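Local structure of TRAP-type transporter, periplasmic component (Cupriavidus necator, 4P8B) at residues E32-L37 against K67-T72; S84-G89 against A142-L147; S97-S102 against R176-P181; L116-K121 against G337-R342. The protein binds (S)-2-acetolactate and probably serves as the periplasmic solute-binding component of a TRAP-type transporter. All coordinates share one frame; numbering follows the deposited sequence.

Contact 1. Residues E32-L37 against K67-T72; sequences EYKMSL and KLYPGT
Tyr69 O takes two partners. Leu37 N donates to it at 3.3 Å, from above the carbonyl plane. A water also donates to it and to Ser36 OG, so it ties the Ser36 side chain to the backbone of Tyr69. Ser36 OG is bonded to Glu82 as well. Shorter backbone bonds precede this one: Lys67 N to Tyr33 O at 2.8 Å, Met35 N to Lys67 O, and Tyr69 N to Met35 O. They are the parallel pairing of strands 33-36 and 66-69, the first and last elements of a beta-alpha-beta unit whose helix is 44-59. Met35 and Leu68 lie side by side on the helix-facing side of the sheet, with Met35 SE 4.0 Å from Leu68 CD1. Leu37 joins them there, its CD1 3.7 Å from Leu68 CG. On the other face the extended Lys34 chain crosses Tyr69, its CB and CG both near CE1 of the ring. Glu32 reaches Lys67 with CG anti to its backbone N (chi1 -176°). Its carboxylate lies against the Lys67 methylenes, while OE2 stays 4.1 Å from Lys67 NZ, beyond a salt bridge. Past the strands, Thr72 N donates to Leu37 O at 3.0 Å, and the Thr72 side chain lies near the ligand-binding Gln79.

Contact 2. Residues S84-G89 against A142-L147; sequences SAIRQG and AGVVPL
Ile86 and Val144 meet with their side chains crossed at about a right angle. The CG2 methyl of Ile86 sits 4.1 Å from Val144 CG1, and Val144 CG2 is about as close to it. Ile86 CG2 is anti to its own backbone N, and this methyl makes the contact. Val144 CG2 also reaches the helix backbone, 4.0 Å from Arg87 CA. Val144 is modelled in two conformers, and these methyl contacts belong to one of them. Arg87 takes another course. CG is anti to the backbone N (chi1 -172°), and the chain stays extended as far as NE. That carries it alongside the carbonyl of Ala142. Its CG and CD pass Ala142 O, both at 3.4 Å, and NE comes to 2.8 Å from the same oxygen. This carbonyl stands oblique to the guanidinium. A water spans the backbones, donating to Arg87 O and to Gly143 O, each at 2.8 Å. Gly143 has positive phi and closes a Schellman motif at the end of helix 130-141, where the chain turns into strand 144-154. The contact thus joins the C-terminal part of helix 82-88 to the start of an outermost strand of the five-stranded sheet. Strand 241-249 runs beside that strand, and its Val247 touches both Ile86 and Val144. Asn249 of the same strand donates to Ile86 O.

Contact 3. Residues S97-S102 against R176-P181; sequences STINWS and RVVGSP. With X2X ((2S)-2-hydroxy-2-methyl-3-oxobutanoic acid), chain D.
Residues 98-101 form a weakly bonded helical turn, while 176-181 runs from a strand end through an inverse gamma turn centred on Gly179. Ser97 is the N-cap, its OG accepting from Ile99 N and also bonded to Asp242. Ile99 crosses Val178 obliquely, with CG2 3.8 Å from Val178 CB. Asn100 meets Val178 at about a right angle, its OD1 3.5 Å from CG1. Val178 CG2 faces the acetolactate carboxylate. The ligand lies between the segments. Asn100 ND2 donates to the keto oxygen OAC at 3.0 Å. Gln79 NE2 is bonded to Asn100 OD1 and probably fixes the amide's rotation. The Arg176 chain bends at CD (chi2 -91°) and meets the carboxylate edge-on, a pairing characteristic of TRAP solute-binding proteins. NH1 donates to OAE and NH2 to OAD, both at 2.8 Å and nearly straight. NH2 is also bonded to Met197 O. Gln79, Arg155 and Asn216 complete the polar grip. Farther along, a water donates to Ser102 OG and links weakly to Ser180 OG. Arg176, with Arg155 nearby, probably offsets the ligand's negative charge. The bonds to keto oxygen and carboxylate are consistent with selectivity for a 2-hydroxy-3-oxo acid.

Contact 4. Residues L116-K121 against G337-R342; sequences LMPDYK and GAIAKR
The Arg342 guanidinium has Pro118 CG over one face. Asp119 OD2 and Ile339 O lie in its plane at the edge, and Lys121 CB is near the edge too. The Asp119 and Arg342 side chains meet tip to tip. Arg342 grips the carboxylate side-on with NE and NH2, and carboxylate and guanidinium planes are 49° apart. NH2 donates to Asp119 OD2 at 2.9 Å, and NE to OD1 at 2.9 Å. OD1 is met on its syn side, whereas OD2 is approached from above the carboxylate plane. Asp119 is also the N-cap of helix 120-127, where OD1 accepts from Ala122 N. The third nitrogen, NH1, turns back and donates to Ile339 O at 2.9 Å. Arg342 N reaches that oxygen from the opposite face. CG of Arg342 stands between its backbone N and carbonyl carbon (chi1 79°), and the chain is then extended to NE. Lys121 crosses it obliquely, but its NZ makes no hydrogen bond to Arg342 O. Beneath the polar layer, Ile339 packs on the segment before the cap. Its CD1 lies 3.8 Å from Leu116 CG and close to Met117 CG, and its CG2 is 3.8 Å from Pro118 CD. The contact fastens the C-terminus to the start of helix 120-127. One carboxylate serves both a helix N-terminus and an arginine, which probably favours its charged form.

In the fold
Contact 3 is the buried one, about 8 Å from the chain centre to its own centre, and it alone holds the ligand. Contacts 1, 2 and 4 lie farther out and are partly buried. Contacts 1 and 2 reach the same five-stranded sheet, at its two outermost strands. Contact 1 is mainly backbone pairing, while contact 2 is apolar packing, a water bridge and an arginine chain laid along a carbonyl. Contact 2 touches contact 3 where Ile86 CD1 packs on Trp101 CZ2. Contact 4 lies on the opposite side of the chain's centre from contact 1. There a salt bridge holds the chain end, whereas the arginine of contact 3 holds the ligand's carboxylate.

Contact 1. Residues E32-L37 against K67-T72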
loop_
_atom_site.group_PDB
_atom_site.type_symbol
_atom_site.label_atom_id
_atom_site.label_comp_id
_atom_site.label_asym_id
_atom_site.label_seq_id
_atom_site.Cartn_x
_atom_site.Cartn_y
_atom_site.Cartn_z
ATOM N N GLU A 32 24.585 3.702 -12.653
ATOM C CA GLU A 32 23.254 4.149 -12.242
ATOM C C GLU A 32 22.487 2.938 -11.793
ATOM O O GLU A 32 22.544 1.893 -12.439
ATOM C CB GLU A 32 22.548 4.834 -13.410
ATOM C CG GLU A 32 21.194 5.436 -13.096
ATOM C CD GLU A 32 20.739 6.356 -14.216
ATOM O OE1 GLU A 32 20.223 5.845 -15.232
ATOM O OE2 GLU A 32 20.942 7.587 -14.096
ATOM N N TYR A 33 21.791 3.068 -10.663
ATOM C CA TYR A 33 20.922 2.014 -10.173
ATOM C C TYR A 33 19.491 2.451 -10.383
ATOM O O TYR A 33 19.209 3.632 -10.369
ATOM C CB TYR A 33 21.186 1.730 -8.694
ATOM C CG TYR A 33 22.532 1.078 -8.469
ATOM C CD1 TYR A 33 23.678 1.843 -8.319
ATOM C CD2 TYR A 33 22.651 -0.300 -8.446
ATOM C CE1 TYR A 33 24.922 1.249 -8.135
ATOM C CE2 TYR A 33 23.903 -0.906 -8.275
ATOM C CZ TYR A 33 25.013 -0.116 -8.110
ATOM O OH TYR A 33 26.266 -0.691 -7.948
ATOM N N LYS A 34 18.631 1.482 -10.616
ATOM C CA LYS A 34 17.253 1.780 -10.961
ATOM C C LYS A 34 16.320 1.475 -9.784
ATOM O O LYS A 34 16.267 0.344 -9.320
ATOM C CB LYS A 34 16.860 0.942 -12.178
ATOM C CG LYS A 34 17.812 1.050 -13.330
ATOM C CD LYS A 34 17.284 0.269 -14.507
ATOM C CE LYS A 34 18.244 0.349 -15.675
ATOM N NZ LYS A 34 17.954 -0.725 -16.656
HETATM N N MSE A 35 15.548 2.477 -9.344
HETATM C CA MSE A 35 14.559 2.294 -8.278
HETATM C C MSE A 35 13.143 2.352 -8.851
HETATM O O MSE A 35 12.722 3.351 -9.454
HETATM C CB MSE A 35 14.685 3.369 -7.215
HETATM C CG MSE A 35 13.735 3.088 -6.037
HETATM SE SE MSE A 35 13.530 4.596 -4.813
HETATM C CE MSE A 35 15.392 4.809 -4.277
ATOM N N SER A 36 12.393 1.278 -8.668
ATOM C CA SER A 36 11.030 1.230 -9.150
ATOM C C SER A 36 10.060 1.812 -8.121
ATOM O O SER A 36 10.177 1.520 -6.915
ATOM C CB SER A 36 10.644 -0.216 -9.463
ATOM O OG SER A 36 9.344 -0.229 -10.032
ATOM N N LEU A 37 9.093 2.615 -8.593
ATOM C CA LEU A 37 8.020 3.181 -7.765
ATOM C C LEU A 37 6.752 3.178 -8.594
ATOM O O LEU A 37 6.790 3.637 -9.740
ATOM C CB LEU A 37 8.316 4.646 -7.446
ATOM C CG LEU A 37 9.595 4.919 -6.667
ATOM C CD1 LEU A 37 9.903 6.413 -6.679
ATOM C CD2 LEU A 37 9.519 4.385 -5.255
ATOM N N LYS A 67 18.509 6.300 -9.957
ATOM C CA LYS A 67 17.500 6.970 -10.751
ATOM C C LYS A 67 16.136 6.373 -10.413
ATOM O O LYS A 67 15.988 5.150 -10.344
ATOM C CB LYS A 67 17.796 6.803 -12.238
ATOM C CG LYS A 67 16.707 7.387 -13.140
ATOM C CD LYS A 67 17.112 7.406 -14.611
ATOM C CE LYS A 67 18.188 8.444 -14.885
ATOM N NZ LYS A 67 17.645 9.829 -14.893
ATOM N N LEU A 68 15.148 7.251 -10.243
ATOM C CA LEU A 68 13.769 6.849 -9.981
ATOM C C LEU A 68 13.030 6.545 -11.286
ATOM O O LEU A 68 13.159 7.262 -12.274
ATOM C CB LEU A 68 13.028 7.947 -9.217
ATOM C CG LEU A 68 13.118 7.948 -7.686
ATOM C CD1 LEU A 68 14.505 7.719 -7.139
ATOM C CD2 LEU A 68 12.528 9.284 -7.182
ATOM N N TYR A 69 12.276 5.454 -11.274
ATOM C CA TYR A 69 11.431 5.057 -12.388
ATOM C C TYR A 69 9.991 4.953 -11.894
ATOM O O TYR A 69 9.499 3.869 -11.573
ATOM C CB TYR A 69 11.898 3.718 -12.962
ATOM C CG TYR A 69 13.179 3.816 -13.767
ATOM C CD1 TYR A 69 14.425 3.848 -13.140
ATOM C CD2 TYR A 69 13.145 3.882 -15.159
ATOM C CE1 TYR A 69 15.598 3.921 -13.881
ATOM C CE2 TYR A 69 14.311 3.954 -15.905
ATOM C CZ TYR A 69 15.514 3.986 -15.260
ATOM O OH TYR A 69 16.660 4.070 -16.030
ATOM N N PRO A 70 9.298 6.094 -11.822
ATOM C CA PRO A 70 7.899 6.080 -11.387
ATOM C C PRO A 70 6.968 5.501 -12.445
ATOM O O PRO A 70 7.339 5.307 -13.608
ATOM C CB PRO A 70 7.609 7.552 -11.119
ATOM C CG PRO A 70 8.523 8.291 -12.052
ATOM C CD PRO A 70 9.776 7.454 -12.129
ATOM N N GLY A 71 5.737 5.271 -12.045
ATOM C CA GLY A 71 4.768 4.635 -12.903
ATOM C C GLY A 71 4.994 3.159 -13.138
ATOM O O GLY A 71 4.354 2.556 -13.988
ATOM N N THR A 72 5.933 2.564 -12.405
ATOM C CA THR A 72 6.314 1.169 -12.616
ATOM C C THR A 72 6.698 0.912 -14.074
ATOM O O THR A 72 6.481 -0.156 -14.620
ATOM C CB THR A 72 5.243 0.129 -12.103
ATOM O OG1 THR A 72 4.036 0.768 -11.696
ATOM C CG2 THR A 72 5.755 -0.592 -10.901
HETATM O O HOH W 1 9.589 1.181 -12.491
#

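Contact 2. Residues S84-G89 against A142-L147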
loop_
_atom_site.group_PDB
_atom_site.type_symbol
_atom_site.label_atom_id
_atom_site.label_comp_id
_atom_site.label_asym_id
_atom_site.label_seq_id
_atom_site.Cartn_x
_atom_site.Cartn_y
_atom_site.Cartn_z
ATOM N N SER A 84 8.704 -9.883 -9.126
ATOM C CA SER A 84 9.515 -10.800 -9.924
ATOM C C SER A 84 10.653 -10.060 -10.630
ATOM O O SER A 84 11.770 -10.562 -10.734
ATOM C CB SER A 84 8.645 -11.531 -10.941
ATOM O OG SER A 84 7.528 -12.124 -10.307
ATOM N N ALA A 85 10.378 -8.851 -11.105
ATOM C CA ALA A 85 11.407 -8.058 -11.773
ATOM C C ALA A 85 12.517 -7.650 -10.798
ATOM O O ALA A 85 13.694 -7.597 -11.173
ATOM C CB ALA A 85 10.773 -6.824 -12.434
ATOM N N ILE A 86 12.146 -7.365 -9.546
ATOM C CA ILE A 86 13.154 -7.112 -8.514
ATOM C C ILE A 86 13.982 -8.376 -8.231
ATOM O O ILE A 86 15.202 -8.312 -8.211
ATOM C CB ILE A 86 12.542 -6.619 -7.177
ATOM C CG1 ILE A 86 11.773 -5.322 -7.359
ATOM C CG2 ILE A 86 13.656 -6.395 -6.156
ATOM C CD1 ILE A 86 10.808 -5.026 -6.229
ATOM N N ARG A 87 13.307 -9.506 -8.021
ATOM C CA ARG A 87 13.978 -10.779 -7.724
ATOM C C ARG A 87 14.926 -11.170 -8.857
ATOM O O ARG A 87 16.026 -11.681 -8.604
ATOM C CB ARG A 87 12.919 -11.866 -7.494
ATOM C CG ARG A 87 13.446 -13.196 -6.992
ATOM C CD ARG A 87 12.327 -14.223 -6.911
ATOM N NE ARG A 87 12.685 -15.354 -6.064
ATOM C CZ ARG A 87 13.430 -16.383 -6.448
ATOM N NH1 ARG A 87 13.692 -17.356 -5.589
ATOM N NH2 ARG A 87 13.920 -16.442 -7.683
ATOM N N GLN A 88 14.513 -10.924 -10.100
ATOM C CA GLN A 88 15.306 -11.246 -11.283
ATOM C C GLN A 88 16.446 -10.260 -11.498
ATOM O O GLN A 88 17.466 -10.618 -12.102
ATOM C CB GLN A 88 14.435 -11.248 -12.543
ATOM C CG GLN A 88 13.432 -12.377 -12.626
ATOM C CD GLN A 88 12.359 -12.117 -13.663
ATOM O OE1 GLN A 88 12.513 -11.258 -14.531
ATOM N NE2 GLN A 88 11.258 -12.847 -13.570
ATOM N N GLY A 89 16.288 -9.026 -11.025
ATOM C CA GLY A 89 17.309 -8.013 -11.229
ATOM C C GLY A 89 17.063 -7.046 -12.379
ATOM O O GLY A 89 17.918 -6.220 -12.708
ATOM N N ALA A 142 13.469 -15.023 -0.200
ATOM C CA ALA A 142 12.976 -14.975 -1.573
ATOM C C ALA A 142 13.888 -14.212 -2.526
ATOM O O ALA A 142 13.584 -14.104 -3.714
ATOM C CB ALA A 142 11.583 -14.361 -1.595
ATOM N N GLY A 143 14.988 -13.664 -2.026
ATOM C CA GLY A 143 15.953 -13.008 -2.895
ATOM C C GLY A 143 15.767 -11.511 -3.019
ATOM O O GLY A 143 16.298 -10.873 -3.923
ATOM N N VAL A 144 15.046 -10.924 -2.063
ATOM C CA VAL A 144 14.723 -9.497 -2.082
ATOM C C VAL A 144 14.976 -8.917 -0.684
ATOM O O VAL A 144 14.178 -9.144 0.227
ATOM C CB VAL A 144 13.259 -9.298 -2.533
ATOM C CG1 VAL A 144 12.810 -7.822 -2.429
ATOM C CG2 VAL A 144 13.085 -9.816 -3.964
ATOM N N VAL A 145 16.046 -8.127 -0.533
ATOM C CA VAL A 145 16.534 -7.730 0.779
ATOM C C VAL A 145 15.702 -6.566 1.300
ATOM O O VAL A 145 15.772 -5.449 0.750
ATOM C CB VAL A 145 18.005 -7.311 0.712
ATOM C CG1 VAL A 145 18.520 -6.922 2.096
ATOM C CG2 VAL A 145 18.867 -8.441 0.123
ATOM N N PRO A 146 14.889 -6.809 2.341
ATOM C CA PRO A 146 14.070 -5.738 2.907
ATOM C C PRO A 146 14.822 -4.904 3.921
ATOM O O PRO A 146 15.562 -5.476 4.746
ATOM C CB PRO A 146 12.940 -6.498 3.590
ATOM C CG PRO A 146 13.616 -7.737 4.100
ATOM C CD PRO A 146 14.688 -8.078 3.065
ATOM N N LEU A 147 14.648 -3.591 3.887
ATOM C CA LEU A 147 15.438 -2.680 4.703
ATOM C C LEU A 147 14.627 -1.782 5.637
ATOM O O LEU A 147 15.138 -1.341 6.660
ATOM C CB LEU A 147 16.284 -1.792 3.801
ATOM C CG LEU A 147 17.295 -2.535 2.917
ATOM C CD1 LEU A 147 18.032 -1.543 2.024
ATOM C CD2 LEU A 147 18.297 -3.372 3.723
HETATM O O HOH W 2 17.007 -12.495 -6.136
#

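Contact 3. Residues S97-S102 against R176-P181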
loop_
_atom_site.group_PDB
_atom_site.type_symbol
_atom_site.label_atom_id
_atom_site.label_comp_id
_atom_site.label_asym_id
_atom_site.label_seq_id
_atom_site.Cartn_x
_atom_site.Cartn_y
_atom_site.Cartn_z
ATOM N N SER A 97 4.400 -1.396 -2.535
ATOM C CA SER A 97 3.251 -1.709 -1.708
ATOM C C SER A 97 3.121 -3.213 -1.527
ATOM O O SER A 97 3.265 -3.991 -2.472
ATOM C CB SER A 97 1.962 -1.196 -2.344
ATOM O OG SER A 97 0.843 -1.758 -1.653
ATOM N N THR A 98 2.780 -3.611 -0.313
ATOM C CA THR A 98 2.528 -5.012 -0.025
ATOM C C THR A 98 1.440 -5.615 -0.925
ATOM O O THR A 98 1.471 -6.821 -1.194
ATOM C CB THR A 98 2.193 -5.228 1.457
ATOM O OG1 THR A 98 1.054 -4.440 1.808
ATOM C CG2 THR A 98 3.377 -4.832 2.344
ATOM N N ILE A 99 0.490 -4.797 -1.376
ATOM C CA ILE A 99 -0.557 -5.302 -2.234
ATOM C C ILE A 99 0.027 -5.831 -3.552
ATOM O O ILE A 99 -0.338 -6.896 -4.045
ATOM C CB ILE A 99 -1.601 -4.210 -2.524
ATOM C CG1 ILE A 99 -2.394 -3.911 -1.253
ATOM C CG2 ILE A 99 -2.543 -4.675 -3.641
ATOM C CD1 ILE A 99 -3.317 -2.717 -1.394
ATOM N N ASN A 100 0.965 -5.086 -4.116
ATOM C CA ASN A 100 1.455 -5.392 -5.452
ATOM C C ASN A 100 2.329 -6.627 -5.493
ATOM O O ASN A 100 2.419 -7.283 -6.532
ATOM C CB ASN A 100 2.220 -4.204 -6.006
ATOM C CG ASN A 100 1.327 -3.017 -6.259
ATOM O OD1 ASN A 100 0.115 -3.163 -6.487
ATOM N ND2 ASN A 100 1.881 -1.831 -6.124
ATOM N N TRP A 101 2.930 -6.961 -4.358
ATOM C CA TRP A 101 3.819 -8.119 -4.268
ATOM C C TRP A 101 3.115 -9.354 -3.698
ATOM O O TRP A 101 3.685 -10.449 -3.640
ATOM C CB TRP A 101 5.038 -7.795 -3.404
ATOM C CG TRP A 101 5.901 -6.673 -3.882
ATOM C CD1 TRP A 101 5.878 -6.032 -5.113
ATOM C CD2 TRP A 101 6.915 -6.030 -3.117
ATOM N NE1 TRP A 101 6.834 -5.038 -5.133
ATOM C CE2 TRP A 101 7.492 -5.028 -3.927
ATOM C CE3 TRP A 101 7.418 -6.232 -1.828
ATOM C CZ2 TRP A 101 8.511 -4.210 -3.466
ATOM C CZ3 TRP A 101 8.432 -5.424 -1.379
ATOM C CH2 TRP A 101 8.973 -4.418 -2.200
ATOM N N SER A 102 1.884 -9.176 -3.245
ATOM C CA SER A 102 1.125 -10.293 -2.708
ATOM C C SER A 102 0.978 -11.482 -3.670
ATOM O O SER A 102 0.998 -12.609 -3.207
ATOM C CB SER A 102 -0.261 -9.819 -2.255
ATOM O OG SER A 102 -0.159 -9.024 -1.095
ATOM N N ARG A 176 -12.873 -0.476 -9.109
ATOM C CA ARG A 176 -11.526 -0.909 -9.439
ATOM C C ARG A 176 -10.782 -1.345 -8.191
ATOM O O ARG A 176 -10.823 -0.666 -7.171
ATOM C CB ARG A 176 -10.770 0.220 -10.140
ATOM C CG ARG A 176 -9.312 -0.100 -10.483
ATOM C CD ARG A 176 -8.417 0.321 -9.344
ATOM N NE ARG A 176 -7.021 -0.002 -9.609
ATOM C CZ ARG A 176 -6.023 0.364 -8.814
ATOM N NH1 ARG A 176 -6.244 1.065 -7.719
ATOM N NH2 ARG A 176 -4.779 0.028 -9.144
ATOM N N VAL A 177 -10.050 -2.457 -8.330
ATOM C CA VAL A 177 -9.104 -2.930 -7.331
ATOM C C VAL A 177 -7.790 -3.259 -8.045
ATOM O O VAL A 177 -7.738 -3.335 -9.278
ATOM C CB VAL A 177 -9.655 -4.155 -6.547
ATOM C CG1 VAL A 177 -10.916 -3.767 -5.748
ATOM C CG2 VAL A 177 -9.920 -5.326 -7.459
ATOM N N VAL A 178 -6.730 -3.481 -7.279
ATOM C CA VAL A 178 -5.479 -3.965 -7.835
ATOM C C VAL A 178 -5.668 -5.437 -8.133
ATOM O O VAL A 178 -6.482 -6.099 -7.472
ATOM C CB VAL A 178 -4.338 -3.782 -6.819
ATOM C CG1 VAL A 178 -3.044 -4.358 -7.354
ATOM C CG2 VAL A 178 -4.172 -2.315 -6.472
ATOM N N GLY A 179 -4.894 -5.982 -9.063
ATOM C CA GLY A 179 -4.991 -7.388 -9.418
ATOM C C GLY A 179 -4.383 -8.362 -8.425
ATOM O O GLY A 179 -3.453 -9.087 -8.756
ATOM N N SER A 180 -4.928 -8.397 -7.218
ATOM C CA SER A 180 -4.583 -9.410 -6.223
ATOM C C SER A 180 -5.906 -10.047 -5.766
ATOM O O SER A 180 -6.768 -9.338 -5.266
ATOM C CB SER A 180 -3.811 -8.763 -5.074
ATOM O OG SER A 180 -4.123 -9.330 -3.809
ATOM N N PRO A 181 -6.074 -11.371 -5.975
ATOM C CA PRO A 181 -7.381 -12.040 -5.860
ATOM C C PRO A 181 -8.162 -11.822 -4.560
ATOM O O PRO A 181 -9.385 -11.852 -4.571
ATOM C CB PRO A 181 -7.052 -13.534 -6.038
ATOM C CG PRO A 181 -5.579 -13.628 -6.256
ATOM C CD PRO A 181 -5.049 -12.267 -6.537
HETATM O OAD X2X D . -2.657 0.846 -7.468
HETATM C CAH X2X D . -2.918 1.472 -6.390
HETATM O OAE X2X D . -4.111 1.703 -6.035
HETATM C CAI X2X D . -1.809 1.939 -5.505
HETATM C CAB X2X D . -1.072 3.053 -6.217
HETATM O OAF X2X D . -2.282 2.262 -4.229
HETATM C CAG X2X D . -0.922 0.748 -5.329
HETATM O OAC X2X D . 0.101 0.630 -6.004
HETATM C CAA X2X D . -1.293 -0.319 -4.357
HETATM O O HOH W 3 -2.830 -8.405 -0.793
#

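Contact 4. Residues L116-K121 against G337-R342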
loop_
_atom_site.group_PDB
_atom_site.type_symbol
_atom_site.label_atom_id
_atom_site.label_comp_id
_atom_site.label_asym_id
_atom_site.label_seq_id
_atom_site.Cartn_x
_atom_site.Cartn_y
_atom_site.Cartn_z
ATOM N N LEU A 116 -8.819 -6.223 9.767
ATOM C CA LEU A 116 -7.789 -6.653 10.715
ATOM C C LEU A 116 -7.320 -5.539 11.651
ATOM O O LEU A 116 -7.131 -5.767 12.828
ATOM C CB LEU A 116 -6.569 -7.191 9.966
ATOM C CG LEU A 116 -5.378 -7.616 10.828
ATOM C CD1 LEU A 116 -5.671 -8.844 11.661
ATOM C CD2 LEU A 116 -4.163 -7.872 9.943
HETATM N N MSE A 117 -7.110 -4.339 11.116
HETATM C CA MSE A 117 -6.414 -3.278 11.840
HETATM C C MSE A 117 -7.323 -2.083 12.125
HETATM O O MSE A 117 -7.716 -1.372 11.202
HETATM C CB MSE A 117 -5.236 -2.785 11.004
HETATM C CG MSE A 117 -4.190 -3.845 10.732
HETATM SE SE MSE A 117 -2.743 -3.261 9.612
HETATM C CE MSE A 117 -3.702 -3.107 7.931
ATOM N N PRO A 118 -7.627 -1.820 13.396
ATOM C CA PRO A 118 -8.561 -0.714 13.685
ATOM C C PRO A 118 -7.991 0.691 13.511
ATOM O O PRO A 118 -8.760 1.636 13.325
ATOM C CB PRO A 118 -8.915 -0.911 15.160
ATOM C CG PRO A 118 -8.658 -2.335 15.437
ATOM C CD PRO A 118 -7.500 -2.742 14.537
ATOM N N ASP A 119 -6.678 0.847 13.576
ATOM C CA ASP A 119 -6.093 2.177 13.634
ATOM C C ASP A 119 -4.587 2.116 13.329
ATOM O O ASP A 119 -4.036 1.045 13.048
ATOM C CB ASP A 119 -6.372 2.821 15.007
ATOM C CG ASP A 119 -5.959 1.940 16.177
ATOM O OD1 ASP A 119 -4.965 1.188 16.074
ATOM O OD2 ASP A 119 -6.597 2.031 17.245
ATOM N N TYR A 120 -3.921 3.269 13.350
ATOM C CA TYR A 120 -2.498 3.340 13.037
ATOM C C TYR A 120 -1.662 2.587 14.065
ATOM O O TYR A 120 -0.644 1.998 13.716
ATOM C CB TYR A 120 -2.035 4.803 12.913
ATOM C CG TYR A 120 -2.706 5.484 11.739
ATOM C CD1 TYR A 120 -2.293 5.243 10.435
ATOM C CD2 TYR A 120 -3.801 6.310 11.933
ATOM C CE1 TYR A 120 -2.928 5.827 9.376
ATOM C CE2 TYR A 120 -4.458 6.910 10.862
ATOM C CZ TYR A 120 -4.014 6.661 9.584
ATOM O OH TYR A 120 -4.677 7.251 8.515
ATOM N N LYS A 121 -2.086 2.599 15.323
ATOM C CA LYS A 121 -1.368 1.883 16.373
ATOM C C LYS A 121 -1.337 0.393 16.027
ATOM O O LYS A 121 -0.353 -0.295 16.305
ATOM C CB LYS A 121 -2.027 2.124 17.729
ATOM C CG LYS A 121 -1.097 1.906 18.909
ATOM C CD LYS A 121 -1.667 2.527 20.194
ATOM C CE LYS A 121 -0.700 2.397 21.352
ATOM N NZ LYS A 121 -1.270 2.949 22.617
ATOM N N GLY A 337 -3.025 -10.907 17.946
ATOM C CA GLY A 337 -2.583 -10.690 19.310
ATOM C C GLY A 337 -1.814 -9.405 19.524
ATOM O O GLY A 337 -2.006 -8.717 20.519
ATOM N N ALA A 338 -0.932 -9.084 18.593
ATOM C CA ALA A 338 -0.187 -7.831 18.665
ATOM C C ALA A 338 -1.122 -6.627 18.649
ATOM O O ALA A 338 -0.918 -5.651 19.379
ATOM C CB ALA A 338 0.804 -7.748 17.510
ATOM N N ILE A 339 -2.153 -6.712 17.818
ATOM C CA ILE A 339 -3.151 -5.664 17.750
ATOM C C ILE A 339 -3.952 -5.578 19.065
ATOM O O ILE A 339 -4.147 -4.496 19.605
ATOM C CB ILE A 339 -4.037 -5.891 16.522
ATOM C CG1 ILE A 339 -3.194 -5.639 15.275
ATOM C CG2 ILE A 339 -5.279 -5.023 16.567
ATOM C CD1 ILE A 339 -3.850 -6.154 14.024
ATOM N N ALA A 340 -4.359 -6.717 19.620
ATOM C CA ALA A 340 -5.119 -6.718 20.860
ATOM C C ALA A 340 -4.327 -6.107 22.010
ATOM O O ALA A 340 -4.914 -5.509 22.915
ATOM C CB ALA A 340 -5.547 -8.132 21.220
ATOM N N LYS A 341 -3.001 -6.274 21.986
ATOM C CA LYS A 341 -2.141 -5.795 23.063
ATOM C C LYS A 341 -1.543 -4.414 22.811
ATOM O O LYS A 341 -0.786 -3.901 23.635
ATOM C CB LYS A 341 -1.016 -6.793 23.320
ATOM C CG LYS A 341 -1.487 -8.145 23.794
ATOM C CD LYS A 341 -0.310 -9.079 23.971
ATOM C CE LYS A 341 -0.710 -10.380 24.639
ATOM N NZ LYS A 341 0.476 -11.267 24.794
ATOM N N ARG A 342 -1.913 -3.792 21.705
ATOM C CA ARG A 342 -1.292 -2.535 21.321
ATOM C C ARG A 342 -1.593 -1.400 22.297
ATOM O O ARG A 342 -0.824 -0.449 22.329
ATOM C CB ARG A 342 -1.735 -2.138 19.914
ATOM C CG ARG A 342 -3.114 -1.522 19.829
ATOM C CD ARG A 342 -3.622 -1.498 18.392
ATOM N NE ARG A 342 -4.885 -0.787 18.226
ATOM C CZ ARG A 342 -6.071 -1.264 18.592
ATOM N NH1 ARG A 342 -6.171 -2.458 19.165
ATOM N NH2 ARG A 342 -7.164 -0.530 18.404
ATOM O OXT ARG A 342 -2.574 -1.371 23.057
#